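Local coordinates for cobyrinic Acid a,c-diamide synthase (PDB 4PFS), which binds ADP and a magnesium ion as a P-loop NTPase of the ParA family and may play a role in septum formation, at residues A[12-17]-A[131-136]; A[150-155]-A[187-192]; A[183-188]-A[211-216]. All coordinates share one frame; numbering follows the deposited sequence.

Contact 1: residues A[12-17]-A[131-136]; sequences VLAVAN and IDCPPS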
ATOM      1  N   VAL A  12      -9.631  -0.915   3.678  1.00 29.20           N
ATOM      2  CA  VAL A  12      -8.369  -0.200   3.674  1.00 27.90           C
ATOM      3  C   VAL A  12      -7.217  -1.170   3.406  1.00 27.52           C
ATOM      4  O   VAL A  12      -7.030  -2.144   4.129  1.00 30.34           O
ATOM      5  CB  VAL A  12      -8.153   0.533   5.000  1.00 27.11           C
ATOM      6  CG1 VAL A  12      -6.799   1.219   5.024  1.00 20.51           C
ATOM      7  CG2 VAL A  12      -9.260   1.531   5.216  1.00 32.99           C
ATOM      8  N   LEU A  13      -6.456  -0.893   2.358  1.00 25.94           N
ATOM      9  CA  LEU A  13      -5.358  -1.750   1.959  1.00 22.11           C
ATOM     10  C   LEU A  13      -4.065  -1.007   2.130  1.00 23.33           C
ATOM     11  O   LEU A  13      -3.877   0.048   1.518  1.00 21.28           O
ATOM     12  CB  LEU A  13      -5.507  -2.195   0.501  1.00 22.75           C
ATOM     13  CG  LEU A  13      -4.282  -2.867  -0.146  1.00 27.32           C
ATOM     14  CD1 LEU A  13      -4.009  -4.227   0.484  1.00 23.85           C
ATOM     15  CD2 LEU A  13      -4.437  -3.002  -1.656  1.00 26.67           C
ATOM     16  N   ALA A  14      -3.171  -1.556   2.953  1.00 22.69           N
ATOM     17  CA  ALA A  14      -1.832  -1.009   3.083  1.00 19.38           C
ATOM     18  C   ALA A  14      -0.903  -1.670   2.055  1.00 27.51           C
ATOM     19  O   ALA A  14      -0.973  -2.876   1.822  1.00 24.09           O
ATOM     20  CB  ALA A  14      -1.298  -1.199   4.500  1.00 19.48           C
ATOM     21  N   VAL A  15      -0.042  -0.873   1.433  1.00 21.32           N
ATOM     22  CA  VAL A  15       0.970  -1.420   0.551  1.00 20.96           C
ATOM     23  C   VAL A  15       2.350  -1.084   1.121  1.00 25.95           C
ATOM     24  O   VAL A  15       2.729   0.090   1.211  1.00 22.77           O
ATOM     25  CB  VAL A  15       0.804  -0.887  -0.867  1.00 20.88           C
ATOM     26  CG1 VAL A  15       1.983  -1.318  -1.750  1.00 16.45           C
ATOM     27  CG2 VAL A  15      -0.508  -1.399  -1.443  1.00 18.88           C
ATOM     28  N   ALA A  16       3.090  -2.105   1.541  1.00 25.17           N
ATOM     29  CA  ALA A  16       4.278  -1.843   2.343  1.00 25.46           C
ATOM     30  C   ALA A  16       5.437  -2.777   2.013  1.00 27.81           C
ATOM     31  O   ALA A  16       5.246  -3.942   1.644  1.00 25.52           O
ATOM     32  CB  ALA A  16       3.930  -1.925   3.837  1.00 15.93           C
ATOM     33  N   ASN A  17       6.637  -2.213   2.137  1.00 27.11           N
ATOM     34  CA  ASN A  17       7.906  -2.890   1.946  1.00 24.76           C
ATOM     35  C   ASN A  17       9.019  -1.937   2.377  1.00 30.08           C
ATOM     36  O   ASN A  17       9.183  -0.873   1.777  1.00 25.39           O
ATOM     37  CB  ASN A  17       8.106  -3.308   0.491  1.00 26.19           C
ATOM     38  CG  ASN A  17       9.295  -4.246   0.315  1.00 35.98           C
ATOM     39  OD1 ASN A  17      10.153  -4.362   1.194  1.00 39.02           O
ATOM     40  ND2 ASN A  17       9.349  -4.917  -0.826  1.00 37.10           N
ATOM     41  N   ILE A 131      -3.002   2.664   0.852  1.00 20.99           N
ATOM     42  CA  ILE A 131      -1.961   3.438   1.529  1.00 21.45           C
ATOM     43  C   ILE A 131      -0.569   3.065   1.061  1.00 18.05           C
ATOM     44  O   ILE A 131      -0.190   1.908   1.150  1.00 20.65           O
ATOM     45  CB  ILE A 131      -2.014   3.226   3.060  1.00 23.87           C
ATOM     46  CG1 ILE A 131      -3.444   3.379   3.571  1.00 23.35           C
ATOM     47  CG2 ILE A 131      -1.056   4.184   3.742  1.00 28.51           C
ATOM     48  CD1 ILE A 131      -3.653   2.948   5.040  1.00 27.23           C
ATOM     49  N   ASP A 132       0.183   4.053   0.577  1.00 21.15           N
ATOM     50  CA  ASP A 132       1.579   3.889   0.171  1.00 19.71           C
ATOM     51  C   ASP A 132       2.518   4.179   1.335  1.00 26.31           C
ATOM     52  O   ASP A 132       2.839   5.338   1.592  1.00 28.67           O
ATOM     53  CB  ASP A 132       1.904   4.824  -1.015  1.00 17.36           C
ATOM     54  CG  ASP A 132       3.185   4.434  -1.739  1.00 24.65           C
ATOM     55  OD1 ASP A 132       3.625   3.271  -1.603  1.00 27.58           O
ATOM     56  OD2 ASP A 132       3.769   5.292  -2.453  1.00 27.16           O
ATOM     57  N   CYS A 133       2.963   3.138   2.034  1.00 29.70           N
ATOM     58  CA  CYS A 133       3.881   3.300   3.172  1.00 25.03           C
ATOM     59  C   CYS A 133       5.315   3.581   2.732  1.00 23.63           C
ATOM     60  O   CYS A 133       5.761   3.078   1.707  1.00 23.48           O
ATOM     61  CB  CYS A 133       3.862   2.057   4.066  1.00 20.92           C
ATOM     62  SG  CYS A 133       2.186   1.603   4.627  1.00 23.59           S
ATOM     63  N   PRO A 134       6.045   4.386   3.514  1.00 25.52           N
ATOM     64  CA  PRO A 134       7.439   4.712   3.165  1.00 28.12           C
ATOM     65  C   PRO A 134       8.334   3.489   3.300  1.00 23.04           C
ATOM     66  O   PRO A 134       7.931   2.536   3.958  1.00 22.83           O
ATOM     67  CB  PRO A 134       7.824   5.803   4.194  1.00 25.52           C
ATOM     68  CG  PRO A 134       6.928   5.502   5.395  1.00 25.96           C
ATOM     69  CD  PRO A 134       5.616   5.019   4.777  1.00 22.72           C
ATOM     70  N   PRO A 135       9.540   3.519   2.702  1.00 21.21           N
ATOM     71  CA  PRO A 135      10.440   2.370   2.836  1.00 25.35           C
ATOM     72  C   PRO A 135      11.173   2.404   4.193  1.00 26.33           C
ATOM     73  O   PRO A 135      12.353   2.736   4.329  1.00 24.87           O
ATOM     74  CB  PRO A 135      11.388   2.538   1.657  1.00 26.98           C
ATOM     75  CG  PRO A 135      11.458   4.055   1.483  1.00 22.25           C
ATOM     76  CD  PRO A 135      10.117   4.592   1.869  1.00 20.99           C
ATOM     77  N   SER A 136      10.415   2.061   5.218  1.00 31.42           N
ATOM     78  CA  SER A 136      10.894   2.054   6.584  1.00 28.15           C
ATOM     79  C   SER A 136       9.872   1.322   7.429  1.00 26.82           C
ATOM     80  O   SER A 136       8.767   1.039   6.973  1.00 25.71           O
ATOM     81  CB  SER A 136      11.089   3.465   7.111  1.00 23.10           C
ATOM     82  OG  SER A 136       9.856   4.154   7.085  1.00 39.73           O
TER
HETATM   83  O   HOH W   1       6.670   0.356   2.888  1.00 29.14           O

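Contact 2: residues A[150-155]-A[187-192]; sequences DVIVPL and GALPTL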
ATOM      1  N   ASP A 150      -6.186  -4.950   5.425  1.00 34.48           N
ATOM      2  CA  ASP A 150      -5.354  -5.840   4.639  1.00 27.35           C
ATOM      3  C   ASP A 150      -4.038  -5.183   4.270  1.00 28.40           C
ATOM      4  O   ASP A 150      -3.948  -3.956   4.106  1.00 24.85           O
ATOM      5  CB  ASP A 150      -6.085  -6.260   3.367  1.00 21.65           C
ATOM      6  CG  ASP A 150      -7.281  -7.131   3.651  1.00 40.40           C
ATOM      7  OD1 ASP A 150      -7.164  -8.017   4.524  1.00 38.33           O
ATOM      8  OD2 ASP A 150      -8.328  -6.942   2.996  1.00 41.71           O
ATOM      9  N   VAL A 151      -3.022  -6.017   4.110  1.00 30.35           N
ATOM     10  CA  VAL A 151      -1.724  -5.540   3.675  1.00 25.83           C
ATOM     11  C   VAL A 151      -1.126  -6.520   2.651  1.00 26.18           C
ATOM     12  O   VAL A 151      -1.323  -7.736   2.752  1.00 26.90           O
ATOM     13  CB  VAL A 151      -0.774  -5.333   4.895  1.00 21.03           C
ATOM     14  CG1 VAL A 151      -0.755  -6.571   5.785  1.00 20.05           C
ATOM     15  CG2 VAL A 151       0.640  -4.945   4.427  1.00 23.45           C
ATOM     16  N   ILE A 152      -0.465  -5.969   1.637  1.00 21.01           N
ATOM     17  CA  ILE A 152       0.331  -6.748   0.696  1.00 23.22           C
ATOM     18  C   ILE A 152       1.745  -6.184   0.680  1.00 25.47           C
ATOM     19  O   ILE A 152       1.947  -4.992   0.932  1.00 24.44           O
ATOM     20  CB  ILE A 152      -0.237  -6.725  -0.752  1.00 18.38           C
ATOM     21  CG1 ILE A 152      -0.375  -5.281  -1.269  1.00 18.37           C
ATOM     22  CG2 ILE A 152      -1.584  -7.462  -0.831  1.00 20.36           C
ATOM     23  CD1 ILE A 152      -0.682  -5.186  -2.762  1.00 30.03           C
ATOM     24  N   VAL A 153       2.728  -7.034   0.407  1.00 21.40           N
ATOM     25  CA  VAL A 153       4.056  -6.523   0.135  1.00 18.62           C
ATOM     26  C   VAL A 153       4.393  -6.731  -1.340  1.00 20.88           C
ATOM     27  O   VAL A 153       4.425  -7.868  -1.841  1.00 20.86           O
ATOM     28  CB  VAL A 153       5.116  -7.174   1.056  1.00 24.45           C
ATOM     29  CG1 VAL A 153       4.844  -8.650   1.232  1.00 25.90           C
ATOM     30  CG2 VAL A 153       6.525  -6.911   0.531  1.00 19.93           C
ATOM     31  N   PRO A 154       4.589  -5.620  -2.066  1.00 24.06           N
ATOM     32  CA  PRO A 154       5.071  -5.707  -3.452  1.00 20.84           C
ATOM     33  C   PRO A 154       6.517  -6.162  -3.418  1.00 21.10           C
ATOM     34  O   PRO A 154       7.355  -5.506  -2.780  1.00 23.19           O
ATOM     35  CB  PRO A 154       4.929  -4.279  -3.973  1.00 26.28           C
ATOM     36  CG  PRO A 154       5.002  -3.421  -2.744  1.00 24.57           C
ATOM     37  CD  PRO A 154       4.357  -4.230  -1.642  1.00 20.21           C
ATOM     38  N   LEU A 155       6.802  -7.290  -4.052  1.00 21.76           N
ATOM     39  CA  LEU A 155       8.098  -7.940  -3.869  1.00 22.85           C
ATOM     40  C   LEU A 155       8.813  -8.158  -5.180  1.00 24.39           C
ATOM     41  O   LEU A 155       8.323  -8.890  -6.040  1.00 24.98           O
ATOM     42  CB  LEU A 155       7.911  -9.273  -3.153  1.00 33.83           C
ATOM     43  CG  LEU A 155       9.147  -9.980  -2.608  1.00 40.95           C
ATOM     44  CD1 LEU A 155       9.850  -9.142  -1.516  1.00 41.65           C
ATOM     45  CD2 LEU A 155       8.759 -11.348  -2.083  1.00 40.79           C
ATOM     46  N   GLY A 187      -0.551 -11.257   1.385  1.00 25.63           N
ATOM     47  CA  GLY A 187       0.632 -11.900   0.862  1.00 26.28           C
ATOM     48  C   GLY A 187       1.523 -10.963   0.066  1.00 30.58           C
ATOM     49  O   GLY A 187       1.400  -9.731   0.161  1.00 23.52           O
ATOM     50  N   ALA A 188       2.408 -11.566  -0.730  1.00 23.77           N
ATOM     51  CA  ALA A 188       3.372 -10.850  -1.551  1.00 24.16           C
ATOM     52  C   ALA A 188       2.910 -10.733  -3.001  1.00 27.63           C
ATOM     53  O   ALA A 188       2.590 -11.745  -3.641  1.00 24.00           O
ATOM     54  CB  ALA A 188       4.750 -11.557  -1.496  1.00 22.28           C
ATOM     55  N   LEU A 189       2.885  -9.508  -3.526  1.00 26.10           N
ATOM     56  CA  LEU A 189       2.635  -9.321  -4.949  1.00 24.16           C
ATOM     57  C   LEU A 189       3.965  -9.231  -5.668  1.00 25.64           C
ATOM     58  O   LEU A 189       4.717  -8.275  -5.465  1.00 26.07           O
ATOM     59  CB  LEU A 189       1.807  -8.069  -5.212  1.00 20.61           C
ATOM     60  CG  LEU A 189       1.517  -7.751  -6.674  1.00 30.03           C
ATOM     61  CD1 LEU A 189       0.735  -8.873  -7.331  1.00 31.46           C
ATOM     62  CD2 LEU A 189       0.765  -6.443  -6.788  1.00 33.86           C
ATOM     63  N   PRO A 190       4.279 -10.234  -6.491  1.00 23.49           N
ATOM     64  CA  PRO A 190       5.564 -10.175  -7.183  1.00 26.05           C
ATOM     65  C   PRO A 190       5.598  -9.009  -8.158  1.00 29.70           C
ATOM     66  O   PRO A 190       4.582  -8.732  -8.805  1.00 30.78           O
ATOM     67  CB  PRO A 190       5.643 -11.522  -7.924  1.00 26.32           C
ATOM     68  CG  PRO A 190       4.617 -12.389  -7.266  1.00 29.23           C
ATOM     69  CD  PRO A 190       3.540 -11.469  -6.779  1.00 28.71           C
ATOM     70  N   THR A 191       6.743  -8.336  -8.249  1.00 27.35           N
ATOM     71  CA  THR A 191       6.929  -7.237  -9.193  1.00 31.05           C
ATOM     72  C   THR A 191       8.267  -7.406  -9.898  1.00 34.13           C
ATOM     73  O   THR A 191       9.147  -8.099  -9.391  1.00 32.86           O
ATOM     74  CB  THR A 191       6.888  -5.867  -8.491  1.00 30.00           C
ATOM     75  OG1 THR A 191       7.989  -5.775  -7.582  1.00 29.31           O
ATOM     76  CG2 THR A 191       5.586  -5.694  -7.710  1.00 22.82           C
ATOM     77  N   LEU A 192       8.418  -6.765 -11.055  1.00 20.06           N
ATOM     78  CA  LEU A 192       9.623  -6.871 -11.877  1.00 26.82           C
ATOM     79  C   LEU A 192       9.863  -8.321 -12.276  1.00 31.36           C
ATOM     80  O   LEU A 192      11.008  -8.760 -12.353  1.00 24.70           O
ATOM     81  CB  LEU A 192      10.867  -6.320 -11.163  1.00 30.70           C
ATOM     82  CG  LEU A 192      10.775  -4.946 -10.487  1.00 36.35           C
ATOM     83  CD1 LEU A 192      12.091  -4.567  -9.830  1.00 35.45           C
ATOM     84  CD2 LEU A 192      10.358  -3.890 -11.490  1.00 41.27           C
TER

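Contact 3: residues A[183-188]-A[211-216]; sequences LKLLGA and YELPVL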
ATOM      1  N   LEU A 183      -5.642  -7.024  11.463  1.00 33.37           N
ATOM      2  CA  LEU A 183      -4.854  -6.826  10.247  1.00 36.01           C
ATOM      3  C   LEU A 183      -4.572  -8.169   9.554  1.00 34.91           C
ATOM      4  O   LEU A 183      -4.190  -9.146  10.194  1.00 30.86           O
ATOM      5  CB  LEU A 183      -3.546  -6.091  10.559  1.00 30.68           C
ATOM      6  CG  LEU A 183      -2.552  -5.929   9.399  1.00 29.76           C
ATOM      7  CD1 LEU A 183      -3.099  -5.071   8.261  1.00 29.81           C
ATOM      8  CD2 LEU A 183      -1.211  -5.394   9.873  1.00 24.50           C
ATOM      9  N   LYS A 184      -4.778  -8.220   8.243  1.00 30.78           N
ATOM     10  CA  LYS A 184      -4.561  -9.459   7.517  1.00 30.36           C
ATOM     11  C   LYS A 184      -3.498  -9.286   6.433  1.00 33.87           C
ATOM     12  O   LYS A 184      -3.577  -8.383   5.593  1.00 36.58           O
ATOM     13  CB  LYS A 184      -5.877  -9.968   6.917  1.00 30.71           C
ATOM     14  N   LEU A 185      -2.492 -10.155   6.471  1.00 34.10           N
ATOM     15  CA  LEU A 185      -1.466 -10.186   5.438  1.00 29.98           C
ATOM     16  C   LEU A 185      -1.955 -11.011   4.256  1.00 32.21           C
ATOM     17  O   LEU A 185      -1.959 -12.235   4.323  1.00 32.73           O
ATOM     18  CB  LEU A 185      -0.166 -10.766   5.990  1.00 24.58           C
ATOM     19  CG  LEU A 185       0.981 -11.001   5.002  1.00 27.74           C
ATOM     20  CD1 LEU A 185       1.265  -9.764   4.129  1.00 22.71           C
ATOM     21  CD2 LEU A 185       2.235 -11.427   5.755  1.00 29.03           C
ATOM     22  N   LEU A 186      -2.384 -10.360   3.179  1.00 27.13           N
ATOM     23  CA  LEU A 186      -2.886 -11.126   2.039  1.00 22.04           C
ATOM     24  C   LEU A 186      -1.737 -11.869   1.367  1.00 27.89           C
ATOM     25  O   LEU A 186      -1.922 -12.968   0.839  1.00 26.22           O
ATOM     26  CB  LEU A 186      -3.591 -10.223   1.029  1.00 32.11           C
ATOM     27  CG  LEU A 186      -4.864  -9.499   1.461  1.00 31.31           C
ATOM     28  CD1 LEU A 186      -5.485  -8.760   0.277  1.00 28.95           C
ATOM     29  CD2 LEU A 186      -5.855 -10.497   2.079  1.00 30.28           C
ATOM     30  N   GLY A 187      -0.551 -11.257   1.385  1.00 25.63           N
ATOM     31  CA  GLY A 187       0.632 -11.900   0.862  1.00 26.28           C
ATOM     32  C   GLY A 187       1.523 -10.963   0.066  1.00 30.58           C
ATOM     33  O   GLY A 187       1.400  -9.731   0.161  1.00 23.52           O
ATOM     34  N   ALA A 188       2.408 -11.566  -0.730  1.00 23.77           N
ATOM     35  CA  ALA A 188       3.372 -10.850  -1.551  1.00 24.16           C
ATOM     36  C   ALA A 188       2.910 -10.733  -3.001  1.00 27.63           C
ATOM     37  O   ALA A 188       2.590 -11.745  -3.641  1.00 24.00           O
ATOM     38  CB  ALA A 188       4.750 -11.557  -1.496  1.00 22.28           C
ATOM     39  N   TYR A 211       9.635 -18.456   4.100  1.00 36.97           N
ATOM     40  CA  TYR A 211       8.815 -17.620   4.970  1.00 42.49           C
ATOM     41  C   TYR A 211       7.341 -18.024   4.985  1.00 47.23           C
ATOM     42  O   TYR A 211       6.841 -18.645   4.042  1.00 49.31           O
ATOM     43  CB  TYR A 211       8.956 -16.161   4.540  1.00 37.27           C
ATOM     44  CG  TYR A 211      10.389 -15.695   4.467  1.00 36.71           C
ATOM     45  CD1 TYR A 211      11.113 -15.426   5.625  1.00 33.77           C
ATOM     46  CD2 TYR A 211      11.023 -15.523   3.241  1.00 39.94           C
ATOM     47  CE1 TYR A 211      12.426 -14.996   5.569  1.00 35.59           C
ATOM     48  CE2 TYR A 211      12.342 -15.088   3.170  1.00 38.86           C
ATOM     49  CZ  TYR A 211      13.032 -14.824   4.341  1.00 42.15           C
ATOM     50  OH  TYR A 211      14.336 -14.399   4.283  1.00 50.27           O
ATOM     51  N   GLU A 212       6.655 -17.682   6.069  1.00 50.38           N
ATOM     52  CA  GLU A 212       5.223 -17.954   6.171  1.00 58.67           C
ATOM     53  C   GLU A 212       4.460 -16.849   5.447  1.00 53.03           C
ATOM     54  O   GLU A 212       3.790 -16.019   6.077  1.00 49.73           O
ATOM     55  CB  GLU A 212       4.784 -18.057   7.635  1.00 61.09           C
ATOM     56  N   LEU A 213       4.567 -16.860   4.118  1.00 45.22           N
ATOM     57  CA  LEU A 213       4.125 -15.751   3.281  1.00 41.26           C
ATOM     58  C   LEU A 213       3.498 -16.248   1.980  1.00 43.43           C
ATOM     59  O   LEU A 213       4.196 -16.829   1.148  1.00 40.64           O
ATOM     60  CB  LEU A 213       5.317 -14.843   2.953  1.00 38.40           C
ATOM     61  CG  LEU A 213       5.070 -13.648   2.039  1.00 35.44           C
ATOM     62  CD1 LEU A 213       4.056 -12.732   2.683  1.00 34.16           C
ATOM     63  CD2 LEU A 213       6.366 -12.893   1.763  1.00 38.42           C
ATOM     64  N   PRO A 214       2.186 -16.025   1.789  1.00 41.76           N
ATOM     65  CA  PRO A 214       1.602 -16.393   0.492  1.00 33.50           C
ATOM     66  C   PRO A 214       2.176 -15.535  -0.626  1.00 29.00           C
ATOM     67  O   PRO A 214       2.304 -14.333  -0.445  1.00 25.88           O
ATOM     68  CB  PRO A 214       0.102 -16.109   0.671  1.00 25.87           C
ATOM     69  CG  PRO A 214      -0.121 -16.057   2.143  1.00 24.76           C
ATOM     70  CD  PRO A 214       1.169 -15.508   2.720  1.00 36.79           C
ATOM     71  N   VAL A 215       2.530 -16.146  -1.752  1.00 31.51           N
ATOM     72  CA  VAL A 215       2.947 -15.387  -2.926  1.00 29.49           C
ATOM     73  C   VAL A 215       1.808 -15.401  -3.930  1.00 27.09           C
ATOM     74  O   VAL A 215       1.361 -16.460  -4.363  1.00 29.36           O
ATOM     75  CB  VAL A 215       4.220 -15.956  -3.563  1.00 28.57           C
ATOM     76  CG1 VAL A 215       4.630 -15.113  -4.759  1.00 20.87           C
ATOM     77  CG2 VAL A 215       5.333 -16.010  -2.540  1.00 29.49           C
ATOM     78  N   LEU A 216       1.349 -14.212  -4.286  1.00 28.23           N
ATOM     79  CA  LEU A 216       0.083 -14.046  -4.975  1.00 29.35           C
ATOM     80  C   LEU A 216       0.240 -13.995  -6.490  1.00 33.62           C
ATOM     81  O   LEU A 216       1.346 -13.849  -7.014  1.00 36.39           O
ATOM     82  CB  LEU A 216      -0.614 -12.776  -4.459  1.00 25.60           C
ATOM     83  CG  LEU A 216      -0.839 -12.703  -2.933  1.00 28.01           C
ATOM     84  CD1 LEU A 216      -1.507 -11.413  -2.479  1.00 26.18           C
ATOM     85  CD2 LEU A 216      -1.667 -13.882  -2.460  1.00 20.89           C
TER

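Contact 1: residues A[12-17]-A[131-136]
Ala14 and Ile131 pair in parallel at the heart of the P-loop NTPase sheet, where strand 11-15, which leads into the nucleotide-binding loop, lies beside strand 128-132, the Walker B strand. Backbone bonds do most of the joining. Ile131 reaches around Ala14: its N gives a hydrogen bond to Leu13 O (2.8 Å) and its O takes one from Val15 N (2.8 Å). A longer bond follows past the end of strand 128-132, from Cys133 N to Val15 O at 3.2 Å, so both polar backbone atoms of Val15 are used here.

Apolar contacts fall beside this pairing. Ile131 carries CG1 beside its own backbone N (chi1 -48°) and then runs extended, which brings CD1 to 3.6 Å from Val12 CG1. Further along, Ala16 CB rests on Cys133, 4.0 Å from its CB and as close to its SG.

Asp132 shares a face of the sheet with Val15, but its carboxylate takes its partners from the nucleotide-binding loop: OD1 makes a salt bridge with Lys24, an ADP-binding residue, and OD2 a hydrogen bond with Thr25, a magnesium ligand. This is consistent with a Walker B aspartate.

Beyond the strands a single water joins the chains: it accepts from Asn17 N and probably donates to Pro134 O, 2.7 Å from each.

Contact 2: residues A[150-155]-A[187-192]
Gly187 O accepts the N-H of Val153 at 3.0 Å and is also approached by Ile152, whose CA stands 3.2 Å away in a CA-H...O contact. Ile152 CB and CG2 border the same oxygen.

At Ala188 the methyl faces the side of the sheet that also carries Val153 and Leu155. Its CB lies 4.0 Å from Val153 CG1, a branch wedged between Val153's own backbone N and carbonyl carbon, with chi1 pulled to 40°. Leu155 CD2 closes in on the same methyl from further along the strand.

Leu189 uses both backbone polar atoms: N donates to Val153 O, arriving well above the carbonyl plane (39°), and O takes a straighter bond from Leu155 N at 2.7 Å. Its side chain turns to the other face, with Ile152 and Pro154, and reaches Thr27 of helix 24-37. Strands 150-156 and 184-191 are the two parallel arms of a beta-alpha-beta unit, linked through helix 165-178, and the axes of 150-155 and 187-191 run 26° apart.

Pro190 has no N-H to give, yet costs the pairing nothing, because its N faces away from strand 150-156; its CA touches Leu155 O at 3.3 Å. Pro154 is placed in the same way, its N turned from strand 184-191.

Thr191 N donates to Leu155 O, 2.8 Å. The Thr191 CG2 methyl packs on Pro154 CB at 4.0 Å, and Pro154 in turn touches Lys24, an ADP-binding residue.

Contact 3: residues A[183-188]-A[211-216]
Pro214 O and Leu216 N, on the loop that follows helix 199-210, take up the outward backbone atoms of Ala188. Ala188 N donates to Pro214 O at 2.8 Å, and Ala188 O accepts from Leu216 N, also at 2.8 Å; both bonds are close to straight (167° and 169°). Val215 sits between these two partners as a single bridge to strand 184-191, the last strand of the sheet on this side, and has a further backbone bond with Phe268.

The carbonyl of Pro214 can come this near because Gly187 has no side chain in the way: Gly187 CA is 3.2 Å from Pro214 O. Leu186 O faces hydrocarbon across the contact, with Leu216 CD2 at 3.4 Å and Pro214 CB and CG beside it.

With CG swung opposite the backbone N (chi1 178°), Leu213 sends its two methyls to the strand. CD1 meets Leu185 CD2 at 3.8 Å, the side chains crossing at about a right angle, while CD2 rests against Ala188 CB. Leu185 also packs on Leu169 of helix 165-178, and Leu216 on Phe251 of helix 243-261.

With no charged group modelled in the contact, the polar part of the attachment here is two backbone bonds, flanked by leucine and proline side chains.

How the contacts relate
The three contacts step across one sheet, with strand 150-156 joining contact 1 to contact 2: Ala14 N probably bonds to Asp150 O (2.8 Å), and Asn17 ND2 to Pro154 O (2.9 Å). Contacts 2 and 3 share Gly187 and Ala188 and use the two edges of strand 184-191. Centres of contacts 1 and 2 lie about 10 Å apart, those of 2 and 3 about 8 Å. Contacts 1 and 2 both border the nucleotide site: between nearest side-chain atoms, Asp132 is about 3 Å from Thr25 and Thr191 about 4 Å from Ala23. Contact 3 lies farther off, the side chain of Ala188 being about 12 Å from that of Ala23.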